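Side-chain contact in SusD superfamily protein (Bacteroides vulgatus ATCC 8482, PDB 3JQ0), which is a SusD-family protein of the outer membrane, of unproven function but probably involved in binding nutrients such as sugars: residues S227-K230 with D231-F235. Sequence-based numbering, arbitrary orientation. Where two conformers were deposited one is given.
Sequences SSFK and DIFSF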
loop_
_atom_site.group_PDB
_atom_site.type_symbol
_atom_site.label_atom_id
_atom_site.label_comp_id
_atom_site.label_asym_id
_atom_site.label_seq_id
_atom_site.Cartn_x
_atom_site.Cartn_y
_atom_site.Cartn_z
ATOM N N SER A 227 -3.589 -15.045 -14.860
ATOM C CA SER A 227 -4.773 -14.964 -15.700
ATOM C C SER A 227 -5.065 -13.529 -16.120
ATOM O O SER A 227 -5.241 -13.241 -17.298
ATOM C CB SER A 227 -5.979 -15.581 -14.996
ATOM O OG SER A 227 -6.251 -14.959 -13.738
ATOM N N SER A 228 -5.076 -12.632 -15.137
ATOM C CA SER A 228 -5.152 -11.204 -15.410
ATOM C C SER A 228 -4.857 -10.445 -14.140
ATOM O O SER A 228 -5.007 -10.953 -13.048
ATOM C CB SER A 228 -6.529 -10.773 -15.910
ATOM O OG SER A 228 -7.510 -10.858 -14.900
ATOM N N PHE A 229 -4.450 -9.204 -14.319
ATOM C CA PHE A 229 -4.297 -8.275 -13.204
ATOM C C PHE A 229 -5.596 -8.161 -12.386
ATOM O O PHE A 229 -5.568 -8.157 -11.163
ATOM C CB PHE A 229 -3.808 -6.929 -13.749
ATOM C CG PHE A 229 -3.414 -5.911 -12.734
ATOM C CD1 PHE A 229 -2.246 -5.999 -12.032
ATOM C CD2 PHE A 229 -4.167 -4.750 -12.600
ATOM C CE1 PHE A 229 -1.854 -5.006 -11.202
ATOM C CE2 PHE A 229 -3.758 -3.756 -11.750
ATOM C CZ PHE A 229 -2.596 -3.866 -11.080
ATOM N N LYS A 230 -6.732 -8.059 -13.063
ATOM C CA LYS A 230 -7.990 -7.946 -12.391
ATOM C C LYS A 230 -8.274 -9.122 -11.448
ATOM O O LYS A 230 -8.862 -8.935 -10.368
ATOM C CB LYS A 230 -9.027 -7.839 -13.470
ATOM C CG LYS A 230 -10.344 -7.618 -12.974
ATOM C CD LYS A 230 -11.376 -7.345 -14.124
ATOM C CE LYS A 230 -11.054 -6.068 -14.956
ATOM N NZ LYS A 230 -12.189 -5.642 -15.879
ATOM N N ASP A 231 -7.877 -10.326 -11.824
ATOM C CA ASP A 231 -8.125 -11.487 -10.996
ATOM C C ASP A 231 -7.346 -11.463 -9.669
ATOM O O ASP A 231 -7.696 -12.197 -8.766
ATOM C CB ASP A 231 -7.858 -12.756 -11.773
ATOM C CG ASP A 231 -8.827 -12.940 -12.912
ATOM O OD1 ASP A 231 -10.047 -12.663 -12.788
ATOM O OD2 ASP A 231 -8.374 -13.367 -14.009
ATOM N N ILE A 232 -6.276 -10.673 -9.589
ATOM C CA ILE A 232 -5.567 -10.536 -8.328
ATOM C C ILE A 232 -6.512 -10.036 -7.235
ATOM O O ILE A 232 -6.480 -10.472 -6.083
ATOM C CB ILE A 232 -4.388 -9.532 -8.460
ATOM C CG1 ILE A 232 -3.362 -9.986 -9.493
ATOM C CG2 ILE A 232 -3.740 -9.300 -7.121
ATOM C CD1 ILE A 232 -2.439 -8.818 -9.865
ATOM N N PHE A 233 -7.343 -9.067 -7.622
ATOM C CA PHE A 233 -8.111 -8.274 -6.665
ATOM C C PHE A 233 -9.549 -8.679 -6.503
ATOM O O PHE A 233 -10.273 -8.123 -5.648
ATOM C CB PHE A 233 -8.069 -6.785 -7.076
ATOM C CG PHE A 233 -6.680 -6.275 -7.341
ATOM C CD1 PHE A 233 -5.805 -6.039 -6.270
ATOM C CD2 PHE A 233 -6.220 -6.091 -8.627
ATOM C CE1 PHE A 233 -4.527 -5.608 -6.504
ATOM C CE2 PHE A 233 -4.903 -5.713 -8.858
ATOM C CZ PHE A 233 -4.071 -5.469 -7.775
ATOM N N SER A 234 -10.029 -9.604 -7.331
ATOM C CA SER A 234 -11.445 -9.861 -7.373
ATOM C C SER A 234 -11.978 -10.474 -6.086
ATOM O O SER A 234 -11.344 -11.281 -5.390
ATOM C CB SER A 234 -11.803 -10.763 -8.520
ATOM O OG SER A 234 -11.292 -12.051 -8.236
ATOM N N PHE A 235 -13.220 -10.107 -5.787
ATOM C CA PHE A 235 -13.925 -10.592 -4.620
ATOM C C PHE A 235 -14.036 -12.109 -4.633
ATOM O O PHE A 235 -14.049 -12.730 -3.578
ATOM C CB PHE A 235 -15.298 -9.929 -4.569
ATOM C CG PHE A 235 -16.147 -10.328 -3.405
ATOM C CD1 PHE A 235 -15.997 -9.736 -2.157
ATOM C CD2 PHE A 235 -17.088 -11.320 -3.540
ATOM C CE1 PHE A 235 -16.767 -10.146 -1.093
ATOM C CE2 PHE A 235 -17.889 -11.734 -2.449
ATOM C CZ PHE A 235 -17.728 -11.121 -1.246
#
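Ser227 and Ser228 both donate to one carboxylate oxygen, OD2 of Asp231, at the start of the short helix 229-233. The bond from Ser227 OG to Asp231 OD2 is 2.7 Å long and arrives on the anti side, moderately out of the carboxylate plane; that from Ser228 OG to Asp231 OD2, 2.8 Å, comes from the other face, almost perpendicular at 82°. Ser228 is the N-cap: the hydroxyl OG also accepts from Asp231 N at 3.1 Å. Asp231 N has a weak second acceptor in Ser228 O. Asp231 CG lies beside its own backbone N (chi1 -66°), which turns the carboxylate back toward both serines. Shortening Asp231 to an alanine would probably strip both serine hydroxyls of their shared acceptor, with Ser228 OG freer to turn. Further on, Ile232 N is satisfied by Phe229 O and Phe233 N by Lys230 O, both at 3.1 Å, the i to i+3 pattern of a 3-10-like turn. Away from the cap, the edge of Phe233 meets the face of Phe229 in a T-shaped pair (planes at 76°), CE2 of Phe233 sitting over the ring centre, while Ile232 CD1 touches Phe229 CD1 at 3.6 Å. Arg363 of strand 359-363 packs against all three apolar side chains, and Asn237 and Asn240 bond to the carbonyls of Asp231 and Ile232. Because the carboxylate of the third helical residue meets the cap hydroxyl rather than the cap N-H, this is a serine N-cap closing a short helix, not a canonical capping box.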